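Long-range contacts in paenibacillus xanthan lyase (Paenibacillus, PDB 6F2P), which cleaves the polysaccharide xanthan, probably by beta-elimination as in other family 8 polysaccharide lyases: residues 763-768 with 812-817; 808-813 with 872-877; 819-824 with 860-865; 824-829 with 855-860; 960-965 with 1034-1039. One frame throughout, in Å; residues are numbered along the deposited sequence.

Interaction 1 of 5, residues 763-768 with 812-817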
# COMPACT_ATOMS: atom_id res chain seq x y z
N PRO A 763 21.92 -18.56 -14.63
CA PRO A 763 22.56 -19.61 -13.82
C PRO A 763 22.49 -19.27 -12.33
O PRO A 763 22.16 -18.12 -11.98
CB PRO A 763 24.00 -19.61 -14.31
CG PRO A 763 24.22 -18.22 -14.83
CD PRO A 763 22.91 -17.77 -15.39
N ILE A 764 22.77 -20.24 -11.47
CA ILE A 764 22.76 -20.01 -10.03
C ILE A 764 23.81 -18.96 -9.67
O ILE A 764 25.00 -19.19 -9.86
CB ILE A 764 23.05 -21.29 -9.25
CG1 ILE A 764 21.99 -22.35 -9.57
CG2 ILE A 764 23.11 -21.01 -7.78
CD1 ILE A 764 20.57 -21.93 -9.23
N PRO A 765 23.37 -17.81 -9.16
CA PRO A 765 24.28 -16.68 -8.88
C PRO A 765 25.28 -16.96 -7.75
O PRO A 765 25.29 -16.23 -6.76
CB PRO A 765 23.32 -15.56 -8.47
CG PRO A 765 22.13 -16.26 -7.94
CD PRO A 765 21.98 -17.49 -8.80
N ASN A 766 26.10 -17.98 -7.90
CA ASN A 766 27.12 -18.31 -6.90
C ASN A 766 28.30 -17.35 -6.97
O ASN A 766 28.74 -16.99 -8.06
CB ASN A 766 27.61 -19.75 -7.08
CG ASN A 766 26.63 -20.77 -6.52
OD1 ASN A 766 26.02 -20.56 -5.46
ND2 ASN A 766 26.47 -21.89 -7.22
N PRO A 767 28.80 -16.91 -5.80
CA PRO A 767 28.23 -17.23 -4.49
C PRO A 767 27.14 -16.23 -4.09
O PRO A 767 27.12 -15.10 -4.60
CB PRO A 767 29.43 -17.10 -3.55
CG PRO A 767 30.25 -16.02 -4.18
CD PRO A 767 30.06 -16.15 -5.68
N TYR A 768 26.25 -16.64 -3.20
CA TYR A 768 25.25 -15.74 -2.64
C TYR A 768 25.91 -15.04 -1.46
O TYR A 768 26.02 -15.63 -0.39
CB TYR A 768 24.05 -16.53 -2.12
CG TYR A 768 23.17 -17.21 -3.15
CD1 TYR A 768 23.47 -18.48 -3.63
CD2 TYR A 768 22.02 -16.59 -3.60
CE1 TYR A 768 22.65 -19.10 -4.56
CE2 TYR A 768 21.19 -17.20 -4.52
CZ TYR A 768 21.52 -18.46 -5.00
OH TYR A 768 20.70 -19.07 -5.92
N ASP A 812 17.47 -16.14 -4.16
CA ASP A 812 16.82 -16.42 -5.43
C ASP A 812 17.46 -17.64 -6.10
O ASP A 812 18.55 -17.54 -6.67
CB ASP A 812 16.91 -15.20 -6.35
CG ASP A 812 16.04 -15.33 -7.58
OD1 ASP A 812 15.46 -16.42 -7.79
OD2 ASP A 812 15.95 -14.35 -8.36
N VAL A 813 16.79 -18.78 -6.04
CA VAL A 813 17.27 -19.99 -6.70
C VAL A 813 16.72 -20.02 -8.13
O VAL A 813 15.56 -20.40 -8.36
CB VAL A 813 16.85 -21.26 -5.94
CG1 VAL A 813 17.36 -22.52 -6.65
CG2 VAL A 813 17.35 -21.19 -4.50
N THR A 814 17.55 -19.61 -9.08
CA THR A 814 17.11 -19.30 -10.43
C THR A 814 16.94 -20.51 -11.35
O THR A 814 16.39 -20.39 -12.44
CB THR A 814 18.08 -18.33 -11.11
OG1 THR A 814 19.35 -18.97 -11.27
CG2 THR A 814 18.25 -17.08 -10.25
N GLN A 815 17.43 -21.67 -10.91
CA GLN A 815 17.32 -22.90 -11.69
C GLN A 815 16.86 -24.03 -10.78
O GLN A 815 17.54 -24.36 -9.81
CB GLN A 815 18.66 -23.28 -12.34
CG GLN A 815 19.18 -22.27 -13.33
CD GLN A 815 18.25 -22.10 -14.51
OE1 GLN A 815 17.52 -23.02 -14.89
NE2 GLN A 815 18.26 -20.91 -15.11
N PRO A 816 15.71 -24.63 -11.10
CA PRO A 816 15.23 -25.76 -10.30
C PRO A 816 16.24 -26.90 -10.35
O PRO A 816 16.88 -27.11 -11.37
CB PRO A 816 13.94 -26.17 -11.02
CG PRO A 816 14.08 -25.64 -12.40
CD PRO A 816 14.86 -24.37 -12.28
N GLY A 817 16.38 -27.61 -9.23
CA GLY A 817 17.26 -28.76 -9.17
C GLY A 817 17.49 -29.18 -7.74
O GLY A 817 16.99 -28.55 -6.81
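Segment 763-768 runs as an irregular loop past the end of strand 806-813, and the two backbones come nearest at I764 and T814, whose CA atoms are 5.7 Å apart. The loop folds on itself through an inverse gamma turn centred on P765, and a cis peptide bond precedes P767. The bond that crosses between the segments comes from Y768. CG of Y768 stands anti to the carbonyl carbon (chi1 -70°), and the hydroxyl at the tip donates to D812 O at 2.7 Å. The donor sits 46° above the carbonyl plane. P765 O lies over the centre of one face of the Y768 ring. Nearby, CD1 of I764 reaches V813 CG1 at 4.2 Å and Q815 CB at 3.9 Å. The ring of P765 meets T814 tip to tip, CD to CG2 at 4.0 Å. T814 OG1 and Q815 NE2 both bond to I762 O, just before P763. A phenylalanine at Y768 removes the hydroxyl that bonds D812 O and would probably leave the loop less firmly tied to the strand. The chemistry is therefore one buried phenol-to-carbonyl bond set beside apolar packing, and it joins the entry of this beta-sandwich domain to a strand end.

Interaction 2 of 5, residues 808-813 with 872-877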
# COMPACT_ATOMS: atom_id res chain seq x y z
N GLU A 808 17.32 -15.53 9.13
CA GLU A 808 16.72 -16.19 7.98
C GLU A 808 16.88 -15.30 6.75
O GLU A 808 16.46 -14.13 6.76
CB GLU A 808 15.24 -16.48 8.27
CG GLU A 808 14.50 -17.22 7.17
CD GLU A 808 13.10 -17.62 7.58
OE1 GLU A 808 12.89 -18.81 7.90
OE2 GLU A 808 12.19 -16.75 7.57
N PHE A 809 17.51 -15.84 5.71
CA PHE A 809 17.78 -15.08 4.50
C PHE A 809 16.85 -15.48 3.37
O PHE A 809 16.25 -16.56 3.40
CB PHE A 809 19.22 -15.29 4.04
CG PHE A 809 20.26 -14.99 5.07
CD1 PHE A 809 20.79 -13.71 5.18
CD2 PHE A 809 20.73 -15.99 5.91
CE1 PHE A 809 21.77 -13.43 6.13
CE2 PHE A 809 21.72 -15.72 6.85
CZ PHE A 809 22.23 -14.43 6.96
N SER A 810 16.74 -14.63 2.36
CA SER A 810 16.01 -15.00 1.15
C SER A 810 16.95 -15.05 -0.04
O SER A 810 17.60 -14.06 -0.38
CB SER A 810 14.87 -14.02 0.87
OG SER A 810 14.13 -14.44 -0.26
N LEU A 811 17.03 -16.22 -0.66
CA LEU A 811 17.91 -16.45 -1.80
C LEU A 811 17.08 -16.73 -3.04
O LEU A 811 16.10 -17.48 -2.98
CB LEU A 811 18.84 -17.63 -1.53
CG LEU A 811 20.03 -17.48 -0.57
CD1 LEU A 811 19.59 -17.12 0.86
CD2 LEU A 811 20.86 -18.77 -0.57
N ASP A 812 17.47 -16.14 -4.16
CA ASP A 812 16.82 -16.42 -5.43
C ASP A 812 17.46 -17.64 -6.10
O ASP A 812 18.55 -17.54 -6.67
CB ASP A 812 16.91 -15.20 -6.35
CG ASP A 812 16.04 -15.33 -7.58
OD1 ASP A 812 15.46 -16.42 -7.79
OD2 ASP A 812 15.95 -14.35 -8.36
N VAL A 813 16.79 -18.78 -6.04
CA VAL A 813 17.27 -19.99 -6.70
C VAL A 813 16.72 -20.02 -8.13
O VAL A 813 15.56 -20.40 -8.36
CB VAL A 813 16.85 -21.26 -5.94
CG1 VAL A 813 17.36 -22.52 -6.65
CG2 VAL A 813 17.35 -21.19 -4.50
N SER A 872 12.25 -17.77 -4.86
CA SER A 872 12.89 -17.45 -3.59
C SER A 872 12.74 -18.60 -2.59
O SER A 872 11.72 -19.29 -2.56
CB SER A 872 12.31 -16.16 -3.02
OG SER A 872 12.59 -15.06 -3.87
N TYR A 873 13.79 -18.81 -1.79
CA TYR A 873 13.76 -19.80 -0.73
C TYR A 873 14.35 -19.20 0.54
O TYR A 873 15.27 -18.39 0.49
CB TYR A 873 14.55 -21.06 -1.13
CG TYR A 873 13.86 -21.89 -2.18
CD1 TYR A 873 13.93 -21.55 -3.53
CD2 TYR A 873 13.13 -23.02 -1.84
CE1 TYR A 873 13.30 -22.30 -4.49
CE2 TYR A 873 12.50 -23.79 -2.80
CZ TYR A 873 12.59 -23.42 -4.12
OH TYR A 873 11.96 -24.18 -5.08
N LEU A 874 13.80 -19.58 1.69
CA LEU A 874 14.29 -19.05 2.95
C LEU A 874 15.33 -19.98 3.57
O LEU A 874 15.03 -21.10 3.99
CB LEU A 874 13.13 -18.80 3.91
CG LEU A 874 11.96 -17.99 3.38
CD1 LEU A 874 10.77 -18.11 4.34
CD2 LEU A 874 12.35 -16.54 3.17
N PHE A 875 16.57 -19.49 3.62
CA PHE A 875 17.67 -20.21 4.25
C PHE A 875 17.85 -19.69 5.66
O PHE A 875 18.27 -18.55 5.86
CB PHE A 875 18.97 -19.98 3.47
CG PHE A 875 19.06 -20.71 2.16
CD1 PHE A 875 18.13 -20.50 1.16
CD2 PHE A 875 20.12 -21.57 1.90
CE1 PHE A 875 18.23 -21.16 -0.06
CE2 PHE A 875 20.23 -22.23 0.70
CZ PHE A 875 19.29 -22.02 -0.28
N ARG A 876 17.53 -20.51 6.65
CA ARG A 876 17.65 -20.11 8.05
C ARG A 876 18.81 -20.81 8.76
O ARG A 876 18.96 -22.03 8.66
CB ARG A 876 16.34 -20.39 8.80
CG ARG A 876 16.47 -20.28 10.31
CD ARG A 876 15.14 -20.53 11.00
NE ARG A 876 14.08 -19.68 10.48
CZ ARG A 876 12.96 -19.38 11.14
NH1 ARG A 876 12.76 -19.86 12.36
NH2 ARG A 876 12.05 -18.60 10.59
N LEU A 877 19.62 -20.03 9.46
CA LEU A 877 20.71 -20.58 10.26
C LEU A 877 20.42 -20.36 11.75
O LEU A 877 20.41 -19.22 12.24
CB LEU A 877 22.05 -19.97 9.87
CG LEU A 877 22.72 -20.44 8.56
CD1 LEU A 877 23.92 -19.59 8.27
CD2 LEU A 877 23.12 -21.92 8.63
O HOH W 1 14.96 -14.44 -2.83
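E808 places CG anti to its backbone N (chi1 -178°), and R876 does the same before its chain bends at chi3 (-54°), so that carboxylate and guanidinium meet on one side of an antiparallel beta ladder. The ladder pairs strands 806-813 and 871-882 in one sheet of a calcium-bearing beta sandwich. R876 grips E808 side-on with two nitrogens, and both bonds go to one oxygen. R876 NE lies 3.0 Å and R876 NH2 2.8 Å from E808 OE1. The two planes are 50° apart, and OE1 is met from above the carboxylate plane. E808 OE2 is bonded to N776 on the next strand, and Y806 makes a cation-pi contact with R876. The charges are thus paired, which would probably keep E808 ionised although it is buried. F809 and F875 form a hydrogen-bonded pair, as do L811 and Y873. The bond from F809 N to F875 O is 2.8 Å long and almost straight. F809, L811, Y873 and F875 point to the other face, into the sandwich. There V813 CG2 touches Y873 CD1 at 3.6 Å. Back on the E808 side, a water bridges S810 OG and S872 OG, and S872 OG also bonds to T703. Across the sheet from it, CD2 of L811 sits squarely over the F875 ring, 3.4 Å from its centroid.

Interaction 3 of 5, residues 819-824 with 860-865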
# COMPACT_ATOMS: atom_id res chain seq x y z
N TYR A 819 20.31 -29.29 -5.07
CA TYR A 819 21.64 -28.74 -4.85
C TYR A 819 22.19 -29.09 -3.47
O TYR A 819 21.46 -29.15 -2.48
CB TYR A 819 21.63 -27.21 -5.03
CG TYR A 819 21.17 -26.76 -6.40
CD1 TYR A 819 22.04 -26.74 -7.48
CD2 TYR A 819 19.87 -26.34 -6.61
CE1 TYR A 819 21.63 -26.33 -8.73
CE2 TYR A 819 19.44 -25.92 -7.86
CZ TYR A 819 20.32 -25.92 -8.91
OH TYR A 819 19.89 -25.51 -10.15
N ASP A 820 23.49 -29.33 -3.43
CA ASP A 820 24.21 -29.47 -2.19
C ASP A 820 24.46 -28.06 -1.65
O ASP A 820 25.00 -27.21 -2.36
CB ASP A 820 25.52 -30.21 -2.47
CG ASP A 820 26.15 -30.78 -1.22
OD1 ASP A 820 25.43 -30.94 -0.21
OD2 ASP A 820 27.36 -31.08 -1.26
N VAL A 821 24.02 -27.78 -0.43
CA VAL A 821 24.14 -26.43 0.11
C VAL A 821 25.40 -26.23 0.95
O VAL A 821 25.56 -26.87 1.99
CB VAL A 821 22.92 -26.04 0.95
CG1 VAL A 821 23.09 -24.63 1.50
CG2 VAL A 821 21.67 -26.14 0.11
N LYS A 822 26.27 -25.34 0.49
CA LYS A 822 27.52 -25.04 1.17
C LYS A 822 27.56 -23.60 1.69
O LYS A 822 26.93 -22.70 1.13
CB LYS A 822 28.71 -25.28 0.24
CG LYS A 822 28.79 -26.69 -0.33
CD LYS A 822 30.10 -26.95 -1.08
CE LYS A 822 30.30 -28.44 -1.31
NZ LYS A 822 31.55 -28.78 -2.06
N SER A 823 28.30 -23.38 2.77
CA SER A 823 28.50 -22.02 3.26
C SER A 823 29.97 -21.80 3.58
O SER A 823 30.64 -22.70 4.08
CB SER A 823 27.64 -21.75 4.49
OG SER A 823 28.03 -22.56 5.58
N ARG A 824 30.47 -20.61 3.26
CA ARG A 824 31.85 -20.27 3.57
C ARG A 824 31.87 -19.45 4.85
O ARG A 824 31.23 -18.41 4.94
CB ARG A 824 32.51 -19.49 2.43
CG ARG A 824 34.00 -19.24 2.62
CD ARG A 824 34.60 -18.55 1.40
NE ARG A 824 36.03 -18.84 1.24
CZ ARG A 824 37.01 -17.98 1.49
NH1 ARG A 824 36.73 -16.75 1.90
NH2 ARG A 824 38.27 -18.34 1.31
N PHE A 860 31.89 -25.23 4.62
CA PHE A 860 31.04 -26.23 5.25
C PHE A 860 30.00 -26.75 4.28
O PHE A 860 29.33 -25.97 3.61
CB PHE A 860 30.34 -25.66 6.49
CG PHE A 860 31.26 -25.43 7.65
CD1 PHE A 860 32.10 -24.32 7.69
CD2 PHE A 860 31.30 -26.33 8.71
CE1 PHE A 860 32.96 -24.11 8.75
CE2 PHE A 860 32.16 -26.12 9.78
CZ PHE A 860 32.99 -25.01 9.80
N THR A 861 29.87 -28.07 4.19
CA THR A 861 28.78 -28.68 3.44
C THR A 861 27.63 -28.95 4.39
O THR A 861 27.71 -29.85 5.23
CB THR A 861 29.22 -29.99 2.77
OG1 THR A 861 30.41 -29.77 2.02
CG2 THR A 861 28.14 -30.50 1.84
N MET A 862 26.57 -28.16 4.28
CA MET A 862 25.45 -28.27 5.20
C MET A 862 24.62 -29.49 4.88
O MET A 862 24.19 -30.23 5.77
CB MET A 862 24.57 -27.02 5.13
CG MET A 862 25.32 -25.70 5.15
SD MET A 862 26.26 -25.47 6.67
CE MET A 862 24.96 -25.52 7.90
N GLY A 863 24.39 -29.72 3.59
CA GLY A 863 23.59 -30.84 3.16
C GLY A 863 22.86 -30.58 1.87
O GLY A 863 23.04 -29.53 1.25
N SER A 864 22.02 -31.52 1.46
CA SER A 864 21.36 -31.45 0.17
C SER A 864 19.87 -31.12 0.29
O SER A 864 19.22 -31.48 1.28
CB SER A 864 21.56 -32.76 -0.58
OG SER A 864 21.10 -32.66 -1.90
N TYR A 865 19.33 -30.44 -0.72
CA TYR A 865 17.94 -30.02 -0.73
C TYR A 865 17.40 -29.96 -2.15
O TYR A 865 18.11 -29.57 -3.08
CB TYR A 865 17.80 -28.64 -0.09
CG TYR A 865 16.37 -28.19 0.17
CD1 TYR A 865 15.74 -28.48 1.38
CD2 TYR A 865 15.66 -27.47 -0.78
CE1 TYR A 865 14.44 -28.08 1.62
CE2 TYR A 865 14.36 -27.05 -0.54
CZ TYR A 865 13.76 -27.36 0.67
OH TYR A 865 12.46 -26.95 0.93
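V821 N donates to G863 O at 2.6 Å, and V821 O takes a bond from M862 N at 2.8 Å and a weak one from G863 N. M862 and G863 thus both face V821, which makes a classic beta bulge in the antiparallel pair of strands 817-826 and 857-867. Regular two-bond pairs flank it, Y819 with Y865 and S823 with F860. Beyond the backbone, S823 OG stands in the crowded position between N and carbonyl carbon (chi1 65°), 3.6 Å from M862 SD. The M862 chain is bent at chi2 and chi3, and its CG lies 4.4 Å from V821 CG1. On the outer side, the D820 and T861 side chains cross at about a right angle, the carboxylate meeting the methyl CG2. K822 runs extended beside T861, its CE 3.6 Å from T861 OG1. The bulge shifts the register by one residue while the bonding continues past it. D820, K822, T861 and S864 lie on one face, and V821 lies on the other, where it and M862 reach L836 of the facing sheet.

Interaction 4 of 5, residues 824-829 with 855-860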
# COMPACT_ATOMS: atom_id res chain seq x y z
N ARG A 824 30.47 -20.61 3.26
CA ARG A 824 31.85 -20.27 3.57
C ARG A 824 31.87 -19.45 4.85
O ARG A 824 31.23 -18.41 4.94
CB ARG A 824 32.51 -19.49 2.43
CG ARG A 824 34.00 -19.24 2.62
CD ARG A 824 34.60 -18.55 1.40
NE ARG A 824 36.03 -18.84 1.24
CZ ARG A 824 37.01 -17.98 1.49
NH1 ARG A 824 36.73 -16.75 1.90
NH2 ARG A 824 38.27 -18.34 1.31
N ILE A 825 32.58 -19.96 5.85
CA ILE A 825 32.60 -19.37 7.18
C ILE A 825 34.00 -18.83 7.49
O ILE A 825 35.00 -19.54 7.32
CB ILE A 825 32.23 -20.43 8.24
CG1 ILE A 825 30.85 -21.04 7.94
CG2 ILE A 825 32.32 -19.84 9.65
CD1 ILE A 825 29.74 -20.04 7.73
N MET A 826 34.08 -17.58 7.95
CA MET A 826 35.36 -17.02 8.38
C MET A 826 35.65 -17.45 9.82
O MET A 826 34.73 -17.63 10.63
CB MET A 826 35.34 -15.50 8.28
CG MET A 826 34.97 -14.99 6.91
SD MET A 826 36.25 -15.37 5.71
CE MET A 826 35.39 -16.58 4.73
N LYS A 827 36.93 -17.64 10.13
CA LYS A 827 37.32 -18.02 11.48
C LYS A 827 37.03 -16.89 12.46
O LYS A 827 37.30 -15.72 12.18
CB LYS A 827 38.80 -18.40 11.55
CG LYS A 827 39.27 -18.88 12.92
CD LYS A 827 40.77 -19.18 12.93
CE LYS A 827 41.28 -19.51 14.32
NZ LYS A 827 42.77 -19.63 14.31
N SER A 828 36.48 -17.25 13.61
CA SER A 828 36.18 -16.29 14.65
C SER A 828 36.25 -17.03 15.98
O SER A 828 35.77 -18.15 16.09
CB SER A 828 34.78 -15.70 14.44
OG SER A 828 34.36 -14.90 15.53
N THR A 829 36.87 -16.41 16.98
CA THR A 829 36.99 -17.05 18.28
C THR A 829 35.62 -17.18 18.94
O THR A 829 35.45 -17.90 19.93
CB THR A 829 37.98 -16.29 19.20
OG1 THR A 829 37.66 -14.90 19.21
CG2 THR A 829 39.41 -16.47 18.69
N GLU A 855 43.82 -22.19 9.53
CA GLU A 855 43.10 -21.59 8.40
C GLU A 855 42.06 -20.52 8.76
O GLU A 855 41.33 -20.63 9.76
CB GLU A 855 42.48 -22.66 7.49
CG GLU A 855 41.38 -23.48 8.13
CD GLU A 855 41.91 -24.71 8.83
OE1 GLU A 855 42.44 -25.61 8.14
OE2 GLU A 855 41.80 -24.78 10.07
N LEU A 856 41.99 -19.51 7.90
CA LEU A 856 41.14 -18.34 8.13
C LEU A 856 39.69 -18.56 7.75
O LEU A 856 38.82 -17.78 8.13
CB LEU A 856 41.69 -17.17 7.33
CG LEU A 856 43.04 -16.69 7.84
CD1 LEU A 856 43.66 -15.72 6.85
CD2 LEU A 856 42.86 -16.06 9.21
N SER A 857 39.43 -19.62 6.99
CA SER A 857 38.08 -19.92 6.53
C SER A 857 37.97 -21.38 6.13
O SER A 857 38.96 -22.02 5.80
CB SER A 857 37.74 -19.04 5.33
OG SER A 857 38.66 -19.25 4.27
N LYS A 858 36.75 -21.90 6.17
CA LYS A 858 36.48 -23.26 5.71
C LYS A 858 35.17 -23.30 4.96
O LYS A 858 34.29 -22.47 5.18
CB LYS A 858 36.42 -24.24 6.89
CG LYS A 858 37.71 -24.40 7.67
CD LYS A 858 37.67 -25.64 8.55
CE LYS A 858 36.54 -25.57 9.58
NZ LYS A 858 36.51 -26.78 10.48
N GLU A 859 35.03 -24.27 4.06
CA GLU A 859 33.79 -24.45 3.33
C GLU A 859 32.99 -25.58 3.96
O GLU A 859 33.36 -26.75 3.85
CB GLU A 859 34.07 -24.79 1.88
CG GLU A 859 32.89 -24.55 0.98
CD GLU A 859 32.71 -23.08 0.66
OE1 GLU A 859 33.71 -22.34 0.70
OE2 GLU A 859 31.56 -22.67 0.38
N PHE A 860 31.89 -25.23 4.62
CA PHE A 860 31.04 -26.23 5.25
C PHE A 860 30.00 -26.75 4.28
O PHE A 860 29.33 -25.97 3.61
CB PHE A 860 30.34 -25.66 6.49
CG PHE A 860 31.26 -25.43 7.65
CD1 PHE A 860 32.10 -24.32 7.69
CD2 PHE A 860 31.30 -26.33 8.71
CE1 PHE A 860 32.96 -24.11 8.75
CE2 PHE A 860 32.16 -26.12 9.78
CZ PHE A 860 32.99 -25.01 9.80
O HOH W 2 37.47 -21.50 2.48
O HOH W 3 38.80 -15.04 9.70
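R824 has CG anti to its backbone N (chi1 -173°) and stays extended to NE, at the end of the antiparallel ladder of strands 817-826 and 857-867. I825 and K858 form the hydrogen-bonded pair here, bonded in both directions. S857 OG takes the crowded position (chi1 59°). S857 OG sits 3.1 Å from R824 NH2, over the guanidinium face, at too poor an angle for a hydrogen bond. R824 NH1 bonds to N789 O and forms a salt bridge with D894, a calcium ligand. E859 bends at chi2 (77°) and crosses R824 at about a right angle, but R824 NE and E859 OE1 stay 4.2 Å apart, beyond a salt bridge. M826 is bent at chi2 and chi3, which lays its CE 3.5 Å from S857 CB. On the other face, I825 CG1 meets F860 CD1 at 3.5 Å. K827 is fully extended, with NZ bonded to T853 O. K827 N donates to L856 O at 2.8 Å. One water lies 3.1 Å from S857 OG and takes a weak bond from R824 NE.

Interaction 5 of 5, residues 960-965 with 1034-1039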
# COMPACT_ATOMS: atom_id res chain seq x y z
N GLY A 960 30.48 -30.32 -19.47
CA GLY A 960 31.48 -30.62 -18.45
C GLY A 960 32.17 -31.95 -18.65
O GLY A 960 32.10 -32.55 -19.72
N THR A 961 32.84 -32.41 -17.60
CA THR A 961 33.58 -33.66 -17.66
C THR A 961 32.77 -34.81 -17.08
O THR A 961 32.24 -34.71 -15.96
CB THR A 961 34.92 -33.54 -16.92
OG1 THR A 961 35.66 -32.45 -17.47
CG2 THR A 961 35.73 -34.81 -17.07
N TYR A 962 32.67 -35.90 -17.83
CA TYR A 962 31.85 -37.03 -17.43
C TYR A 962 32.57 -38.37 -17.54
O TYR A 962 33.10 -38.71 -18.60
CB TYR A 962 30.60 -37.12 -18.30
CG TYR A 962 29.57 -36.07 -18.03
CD1 TYR A 962 29.62 -34.84 -18.66
CD2 TYR A 962 28.51 -36.33 -17.17
CE1 TYR A 962 28.67 -33.88 -18.43
CE2 TYR A 962 27.54 -35.38 -16.93
CZ TYR A 962 27.63 -34.16 -17.56
OH TYR A 962 26.66 -33.21 -17.33
N GLN A 963 32.56 -39.13 -16.45
CA GLN A 963 32.99 -40.52 -16.46
C GLN A 963 31.99 -41.38 -17.22
O GLN A 963 30.78 -41.32 -16.97
CB GLN A 963 33.15 -41.03 -15.03
CG GLN A 963 34.28 -40.35 -14.29
CD GLN A 963 34.52 -40.95 -12.93
OE1 GLN A 963 33.61 -41.49 -12.30
NE2 GLN A 963 35.77 -40.88 -12.46
N VAL A 964 32.49 -42.18 -18.16
CA VAL A 964 31.64 -43.04 -18.98
C VAL A 964 31.70 -44.50 -18.52
O VAL A 964 32.74 -45.16 -18.64
CB VAL A 964 32.01 -42.92 -20.47
CG1 VAL A 964 31.21 -43.90 -21.31
CG2 VAL A 964 31.81 -41.50 -20.96
N TYR A 965 30.59 -45.00 -17.96
CA TYR A 965 30.51 -46.40 -17.53
C TYR A 965 29.67 -47.25 -18.47
O TYR A 965 28.84 -46.73 -19.21
CB TYR A 965 29.91 -46.51 -16.13
CG TYR A 965 30.72 -45.85 -15.04
CD1 TYR A 965 30.62 -44.49 -14.81
CD2 TYR A 965 31.57 -46.60 -14.24
CE1 TYR A 965 31.36 -43.88 -13.82
CE2 TYR A 965 32.31 -46.00 -13.24
CZ TYR A 965 32.19 -44.64 -13.03
OH TYR A 965 32.92 -44.02 -12.04
N VAL A 1034 24.74 -47.75 -20.57
CA VAL A 1034 25.82 -46.82 -20.28
C VAL A 1034 25.38 -45.80 -19.22
O VAL A 1034 24.19 -45.58 -19.01
CB VAL A 1034 26.28 -46.06 -21.54
CG1 VAL A 1034 26.63 -47.04 -22.65
CG2 VAL A 1034 25.20 -45.10 -22.01
N LYS A 1035 26.35 -45.20 -18.54
CA LYS A 1035 26.06 -44.17 -17.53
C LYS A 1035 27.14 -43.11 -17.48
O LYS A 1035 28.31 -43.40 -17.23
CB LYS A 1035 25.87 -44.79 -16.14
CG LYS A 1035 25.51 -43.77 -15.08
CD LYS A 1035 25.04 -44.41 -13.77
CE LYS A 1035 26.17 -45.09 -13.02
NZ LYS A 1035 25.77 -45.46 -11.63
N LEU A 1036 26.75 -41.86 -17.71
CA LEU A 1036 27.66 -40.75 -17.58
C LEU A 1036 27.53 -40.16 -16.18
O LEU A 1036 26.42 -39.87 -15.72
CB LEU A 1036 27.38 -39.68 -18.65
CG LEU A 1036 28.02 -39.86 -20.04
CD1 LEU A 1036 27.68 -41.20 -20.64
CD2 LEU A 1036 27.59 -38.73 -20.97
N VAL A 1037 28.65 -40.00 -15.50
CA VAL A 1037 28.65 -39.40 -14.18
C VAL A 1037 29.54 -38.18 -14.18
O VAL A 1037 30.73 -38.26 -14.50
CB VAL A 1037 29.14 -40.37 -13.11
CG1 VAL A 1037 28.94 -39.76 -11.73
CG2 VAL A 1037 28.41 -41.71 -13.24
N LYS A 1038 28.97 -37.03 -13.83
CA LYS A 1038 29.72 -35.78 -13.87
C LYS A 1038 30.84 -35.73 -12.82
O LYS A 1038 30.68 -36.19 -11.70
CB LYS A 1038 28.78 -34.58 -13.75
CG LYS A 1038 29.46 -33.25 -14.06
CD LYS A 1038 28.49 -32.18 -14.51
CE LYS A 1038 29.23 -30.87 -14.74
NZ LYS A 1038 29.95 -30.45 -13.49
N VAL A 1039 31.99 -35.19 -13.22
CA VAL A 1039 33.11 -34.97 -12.31
C VAL A 1039 33.67 -33.56 -12.48
O VAL A 1039 33.81 -33.07 -13.60
CB VAL A 1039 34.26 -36.01 -12.52
CG1 VAL A 1039 33.86 -37.37 -11.99
CG2 VAL A 1039 34.64 -36.11 -13.98
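Strands 960-967 and 1030-1039 pair antiparallel in the beta sandwich of the Golvesin C-terminal domain, with one face packed and the other looser. On the packed face, the Y962 ring has K1038 CG over one face, 4.3 Å from its centroid and offset toward the rim. L1036 CB meets Y962 CD2 at 3.8 Å. V964 and L1036 lie side by side, pointing the same way, and both touch I1018 of the opposing sheet. Y962 OH bonds to I958 O in the loop before. An alanine at Y962 removes the ring and its bond to I958 O, and would probably loosen the packing of K1038 and L1036. Y965 and Q963 are on the opposite face, which is more open, with all its residues partly exposed. V1037 CG2 touches Y965 CE1 at 3.7 Å, and V1039 CG1 lies against the extended chain of Q963. K1035 turns to W1002 in a cation-pi contact. Along the first strand, Y965 OH donates to Q963 OE1 at 2.6 Å.

Interactions 1 to 4 belong to one beta-sandwich domain, and interaction 5 to the C-terminal one, its centre about 22 to 32 Å from theirs. Interactions 1 and 2 share D812 and V813 on strand 806-813. Interactions 3 and 4 share strands 817-826 and 857-867, with centres about 15 Å apart. In the chain, interaction 2 encloses interaction 3, and interaction 3 encloses interaction 4. Interactions 2 and 3 lie in the two facing sheets and touch where F875 packs on V821. Interaction 1 meets both, through Y768 on L811 and I764 on Y819. The entry loop, both sheets and the outer strand ends thus form one continuous body, while interaction 5 lies in a separate sandwich.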